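Local coordinates for DNA-damage inducible protein DDI1-like protein (Leishmania major, PDB 5YQ8) that probably cleaves proteins as a retropepsin-like aspartic endopeptidase, this chain being the protease domain of a longer DNA damage-inducible protein, at residues T4-K18 and V118-A130. Residues are numbered along the deposited sequence; the frame is centred on the assembly and turned at random.
Sequences TMLYVPCTINQVLVK and VPFLPENDLPALA
Lys18 reaches across to the C-terminal tail, its NZ 3.1 Å from Leu126 O and weakly bonded to Leu129 O. Its chain leaves between the backbone N and carbonyl carbon (chi1 77°), then bends at its end; the ammonium thus bridges two main-chain carbonyls of the tail. Phe120 and Leu121 are the other residues with most surface buried. Phe120 offers one ring face to Leu6, whose CD2 stands 4.0 Å from the ring centroid and 16° off the normal, a CH-pi contact. Val8 CG1 adds an oblique approach, 3.6 Å from Phe120 CD1, and Tyr7 O lies in the ring plane at its edge. That carbonyl also receives Leu121 N at 2.9 Å, nearly straight at 170°. The side chain of Leu121 forks: CD1 packs on Tyr7 CB, while CD2 reaches Pro9 CD at 3.7 Å. The side chain of Leu126 crosses that of Tyr7 at about a right angle, with CD2 3.6 Å from Tyr7 CD1. One water accepts from Tyr7 N and donates to Met5 O and Leu121 O, linking the two backbones. Together these contacts lay the end of strand 116-119 and the following tail along the N-terminal beta hairpin of the retropepsin-like fold, with the side chain of Leu6 about 8 Å from that of Asp22, the probable catalytic aspartate.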
loop_
_atom_site.group_PDB
_atom_site.type_symbol
_atom_site.label_atom_id
_atom_site.label_comp_id
_atom_site.label_asym_id
_atom_site.label_seq_id
_atom_site.Cartn_x
_atom_site.Cartn_y
_atom_site.Cartn_z
ATOM N N THR A 4 8.881 -3.357 -9.263
ATOM C CA THR A 4 7.535 -3.581 -9.778
ATOM C C THR A 4 6.450 -3.349 -8.701
ATOM O O THR A 4 6.526 -3.826 -7.615
ATOM C CB THR A 4 7.430 -5.016 -10.297
ATOM O OG1 THR A 4 8.411 -5.177 -11.322
ATOM C CG2 THR A 4 6.013 -5.332 -10.870
ATOM N N MET A 5 5.405 -2.650 -9.040
ATOM C CA MET A 5 4.284 -2.470 -8.055
ATOM C C MET A 5 3.463 -3.719 -8.065
ATOM O O MET A 5 3.594 -4.474 -8.998
ATOM C CB MET A 5 3.403 -1.260 -8.405
ATOM C CG MET A 5 4.174 0.001 -8.679
ATOM S SD MET A 5 4.811 0.862 -7.233
ATOM C CE MET A 5 6.419 0.196 -7.151
ATOM N N LEU A 6 2.624 -3.946 -7.061
ATOM C CA LEU A 6 1.926 -5.247 -6.867
ATOM C C LEU A 6 0.573 -5.236 -7.568
ATOM O O LEU A 6 -0.296 -4.461 -7.205
ATOM C CB LEU A 6 1.678 -5.568 -5.379
ATOM C CG LEU A 6 2.907 -5.564 -4.491
ATOM C CD1 LEU A 6 2.572 -6.045 -3.058
ATOM C CD2 LEU A 6 4.020 -6.445 -5.130
ATOM N N TYR A 7 0.430 -6.094 -8.577
ATOM C CA TYR A 7 -0.859 -6.380 -9.215
ATOM C C TYR A 7 -1.151 -7.873 -9.214
ATOM O O TYR A 7 -0.271 -8.663 -9.338
ATOM C CB TYR A 7 -0.884 -5.868 -10.639
ATOM C CG TYR A 7 -0.880 -4.371 -10.752
ATOM C CD1 TYR A 7 0.313 -3.612 -10.616
ATOM C CD2 TYR A 7 -2.041 -3.700 -11.100
ATOM C CE1 TYR A 7 0.279 -2.245 -10.717
ATOM C CE2 TYR A 7 -2.056 -2.319 -11.242
ATOM C CZ TYR A 7 -0.928 -1.609 -11.025
ATOM O OH TYR A 7 -1.042 -0.298 -11.204
ATOM N N VAL A 8 -2.396 -8.230 -9.010
ATOM C CA VAL A 8 -2.885 -9.555 -9.242
ATOM C C VAL A 8 -3.961 -9.579 -10.310
ATOM O O VAL A 8 -4.756 -8.632 -10.433
ATOM C CB VAL A 8 -3.387 -10.168 -7.962
ATOM C CG1 VAL A 8 -2.222 -10.440 -7.020
ATOM C CG2 VAL A 8 -4.489 -9.313 -7.309
ATOM N N PRO A 9 -3.998 -10.678 -11.093
ATOM C CA PRO A 9 -5.146 -10.836 -11.993
ATOM C C PRO A 9 -6.369 -11.437 -11.278
ATOM O O PRO A 9 -6.258 -12.035 -10.231
ATOM C CB PRO A 9 -4.619 -11.764 -13.053
ATOM C CG PRO A 9 -3.618 -12.655 -12.241
ATOM C CD PRO A 9 -3.027 -11.788 -11.205
ATOM N N CYS A 10 -7.539 -11.228 -11.846
ATOM C CA CYS A 10 -8.792 -11.792 -11.385
ATOM C C CYS A 10 -9.860 -11.590 -12.453
ATOM O O CYS A 10 -9.636 -10.916 -13.442
ATOM C CB CYS A 10 -9.257 -11.078 -10.095
ATOM S SG CYS A 10 -9.565 -9.279 -10.180
ATOM N N THR A 11 -11.063 -12.109 -12.215
ATOM C CA THR A 11 -12.183 -11.955 -13.162
ATOM C C THR A 11 -13.456 -11.513 -12.423
ATOM O O THR A 11 -13.768 -12.028 -11.376
ATOM C CB THR A 11 -12.488 -13.287 -13.923
ATOM O OG1 THR A 11 -12.879 -14.324 -13.004
ATOM C CG2 THR A 11 -11.309 -13.760 -14.676
ATOM N N ILE A 12 -14.227 -10.617 -13.022
ATOM C CA ILE A 12 -15.536 -10.235 -12.562
ATOM C C ILE A 12 -16.498 -10.448 -13.711
ATOM O O ILE A 12 -16.360 -9.788 -14.767
ATOM C CB ILE A 12 -15.553 -8.764 -12.174
ATOM C CG1 ILE A 12 -14.454 -8.503 -11.122
ATOM C CG2 ILE A 12 -16.925 -8.366 -11.639
ATOM C CD1 ILE A 12 -14.398 -7.125 -10.486
ATOM N N ASN A 13 -17.478 -11.324 -13.507
ATOM C CA ASN A 13 -18.422 -11.750 -14.544
ATOM C C ASN A 13 -17.657 -12.176 -15.771
ATOM O O ASN A 13 -17.778 -11.494 -16.806
ATOM C CB ASN A 13 -19.354 -10.640 -14.980
ATOM C CG ASN A 13 -20.062 -10.053 -13.862
ATOM O OD1 ASN A 13 -20.738 -10.744 -13.108
ATOM N ND2 ASN A 13 -19.967 -8.767 -13.767
ATOM N N GLN A 14 -16.793 -13.175 -15.648
ATOM C CA GLN A 14 -16.071 -13.753 -16.797
ATOM C C GLN A 14 -14.963 -12.867 -17.419
ATOM O O GLN A 14 -14.219 -13.391 -18.236
ATOM C CB GLN A 14 -17.099 -14.126 -17.932
ATOM C CG GLN A 14 -18.243 -15.047 -17.578
ATOM C CD GLN A 14 -17.732 -16.432 -17.304
ATOM O OE1 GLN A 14 -16.641 -16.806 -17.742
ATOM N NE2 GLN A 14 -18.479 -17.176 -16.525
ATOM N N VAL A 15 -14.893 -11.571 -17.089
ATOM C CA VAL A 15 -14.057 -10.591 -17.713
ATOM C C VAL A 15 -12.769 -10.437 -16.925
ATOM O O VAL A 15 -12.755 -10.272 -15.734
ATOM C CB VAL A 15 -14.754 -9.225 -17.754
ATOM C CG1 VAL A 15 -13.823 -8.132 -18.390
ATOM C CG2 VAL A 15 -16.081 -9.328 -18.495
ATOM N N LEU A 16 -11.681 -10.464 -17.646
ATOM C CA LEU A 16 -10.358 -10.414 -17.015
ATOM C C LEU A 16 -9.926 -9.024 -16.590
ATOM O O LEU A 16 -9.986 -8.093 -17.412
ATOM C CB LEU A 16 -9.314 -11.005 -17.931
ATOM C CG LEU A 16 -7.918 -11.185 -17.385
ATOM C CD1 LEU A 16 -7.985 -12.008 -16.132
ATOM C CD2 LEU A 16 -7.032 -11.879 -18.403
ATOM N N VAL A 17 -9.499 -8.878 -15.320
ATOM C CA VAL A 17 -9.066 -7.590 -14.808
ATOM C C VAL A 17 -7.851 -7.732 -13.919
ATOM O O VAL A 17 -7.702 -8.779 -13.233
ATOM C CB VAL A 17 -10.212 -6.879 -14.060
ATOM C CG1 VAL A 17 -11.275 -6.328 -15.025
ATOM C CG2 VAL A 17 -10.907 -7.818 -13.141
ATOM N N LYS A 18 -6.954 -6.745 -13.966
ATOM C CA LYS A 18 -5.856 -6.709 -13.054
ATOM C C LYS A 18 -6.092 -5.685 -11.932
ATOM O O LYS A 18 -6.657 -4.621 -12.166
ATOM C CB LYS A 18 -4.540 -6.438 -13.760
ATOM C CG LYS A 18 -4.249 -5.017 -14.198
ATOM C CD LYS A 18 -2.757 -4.823 -14.356
ATOM C CE LYS A 18 -2.500 -3.469 -14.974
ATOM N NZ LYS A 18 -3.127 -3.290 -16.335
ATOM N N VAL A 118 -1.968 -16.342 -5.156
ATOM C CA VAL A 118 -1.908 -15.741 -6.479
ATOM C C VAL A 118 -0.568 -15.010 -6.552
ATOM O O VAL A 118 -0.349 -14.078 -5.810
ATOM C CB VAL A 118 -3.011 -14.679 -6.678
ATOM C CG1 VAL A 118 -3.149 -14.240 -8.115
ATOM C CG2 VAL A 118 -4.318 -15.259 -6.315
ATOM N N PRO A 119 0.283 -15.342 -7.531
ATOM C CA PRO A 119 1.538 -14.634 -7.688
ATOM C C PRO A 119 1.276 -13.267 -8.331
ATOM O O PRO A 119 0.365 -13.115 -9.142
ATOM C CB PRO A 119 2.359 -15.529 -8.609
ATOM C CG PRO A 119 1.419 -16.492 -9.229
ATOM C CD PRO A 119 0.037 -16.233 -8.662
ATOM N N PHE A 120 2.048 -12.290 -7.883
ATOM C CA PHE A 120 2.021 -10.944 -8.408
ATOM C C PHE A 120 2.524 -11.019 -9.803
ATOM O O PHE A 120 3.498 -11.795 -10.124
ATOM C CB PHE A 120 2.876 -9.988 -7.568
ATOM C CG PHE A 120 2.338 -9.812 -6.162
ATOM C CD1 PHE A 120 1.037 -9.354 -5.946
ATOM C CD2 PHE A 120 3.106 -10.173 -5.051
ATOM C CE1 PHE A 120 0.515 -9.271 -4.638
ATOM C CE2 PHE A 120 2.579 -10.071 -3.757
ATOM C CZ PHE A 120 1.280 -9.619 -3.553
ATOM N N LEU A 121 1.889 -10.201 -10.629
ATOM C CA LEU A 121 2.209 -10.175 -12.009
ATOM C C LEU A 121 3.618 -9.643 -12.198
ATOM O O LEU A 121 4.028 -8.701 -11.488
ATOM C CB LEU A 121 1.247 -9.289 -12.786
ATOM C CG LEU A 121 -0.223 -9.683 -12.827
ATOM C CD1 LEU A 121 -1.006 -8.504 -13.324
ATOM C CD2 LEU A 121 -0.448 -10.874 -13.740
ATOM N N PRO A 122 4.350 -10.219 -13.181
ATOM C CA PRO A 122 5.680 -9.717 -13.498
ATOM C C PRO A 122 5.607 -8.390 -14.167
ATOM O O PRO A 122 4.592 -8.046 -14.690
ATOM C CB PRO A 122 6.240 -10.774 -14.433
ATOM C CG PRO A 122 5.081 -11.519 -14.887
ATOM C CD PRO A 122 4.117 -11.527 -13.799
ATOM N N GLU A 123 6.687 -7.634 -14.123
ATOM C CA GLU A 123 6.691 -6.262 -14.682
ATOM C C GLU A 123 6.283 -6.284 -16.120
ATOM O O GLU A 123 5.576 -5.372 -16.572
ATOM C CB GLU A 123 8.104 -5.624 -14.602
ATOM C CG GLU A 123 8.236 -4.129 -15.010
ATOM C CD GLU A 123 7.132 -3.227 -14.447
ATOM O OE1 GLU A 123 6.380 -2.604 -15.264
ATOM O OE2 GLU A 123 6.980 -3.148 -13.202
ATOM N N ASN A 124 6.748 -7.281 -16.884
ATOM C CA ASN A 124 6.420 -7.257 -18.313
ATOM C C ASN A 124 4.963 -7.640 -18.597
ATOM O O ASN A 124 4.553 -7.499 -19.745
ATOM C CB ASN A 124 7.394 -8.105 -19.154
ATOM C CG ASN A 124 8.827 -7.526 -19.183
ATOM O OD1 ASN A 124 9.018 -6.331 -19.378
ATOM N ND2 ASN A 124 9.813 -8.363 -18.983
ATOM N N ASP A 125 4.192 -8.085 -17.574
ATOM C CA ASP A 125 2.737 -8.322 -17.740
ATOM C C ASP A 125 1.827 -7.094 -17.546
ATOM O O ASP A 125 0.750 -7.126 -18.075
ATOM C CB ASP A 125 2.196 -9.436 -16.828
ATOM C CG ASP A 125 2.349 -10.816 -17.411
ATOM O OD1 ASP A 125 2.641 -10.976 -18.571
ATOM O OD2 ASP A 125 2.251 -11.813 -16.683
ATOM N N LEU A 126 2.259 -6.030 -16.851
ATOM C CA LEU A 126 1.380 -4.949 -16.429
ATOM C C LEU A 126 0.721 -4.154 -17.607
ATOM O O LEU A 126 -0.499 -4.128 -17.696
ATOM C CB LEU A 126 2.062 -4.050 -15.381
ATOM C CG LEU A 126 2.568 -4.724 -14.077
ATOM C CD1 LEU A 126 3.029 -3.701 -13.027
ATOM C CD2 LEU A 126 1.569 -5.610 -13.373
ATOM N N PRO A 127 1.500 -3.547 -18.531
ATOM C CA PRO A 127 0.843 -2.669 -19.515
ATOM C C PRO A 127 0.346 -3.325 -20.776
ATOM O O PRO A 127 0.565 -2.775 -21.814
ATOM C CB PRO A 127 1.930 -1.677 -19.834
ATOM C CG PRO A 127 3.192 -2.447 -19.648
ATOM C CD PRO A 127 2.960 -3.461 -18.602
ATOM N N ALA A 128 -0.230 -4.514 -20.676
ATOM C CA ALA A 128 -0.892 -5.137 -21.782
ATOM C C ALA A 128 -2.257 -5.772 -21.436
ATOM O O ALA A 128 -3.110 -5.777 -22.310
ATOM C CB ALA A 128 0.042 -6.137 -22.450
ATOM N N LEU A 129 -2.508 -6.234 -20.200
ATOM C CA LEU A 129 -3.825 -6.682 -19.760
ATOM C C LEU A 129 -4.825 -5.557 -19.590
ATOM O O LEU A 129 -4.550 -4.598 -18.889
ATOM C CB LEU A 129 -3.741 -7.358 -18.411
ATOM C CG LEU A 129 -3.353 -8.832 -18.381
ATOM C CD1 LEU A 129 -1.826 -8.975 -18.387
ATOM C CD2 LEU A 129 -3.974 -9.485 -17.164
ATOM N N ALA A 130 -6.001 -5.718 -20.189
ATOM C CA ALA A 130 -7.052 -4.717 -20.115
ATOM C C ALA A 130 -8.147 -5.210 -19.157
ATOM O O ALA A 130 -7.871 -5.685 -18.039
ATOM C CB ALA A 130 -7.611 -4.399 -21.517
HETATM O O HOH W 1 2.946 -6.721 -9.741
HETATM O O HOH W 2 5.414 -1.244 -11.455
#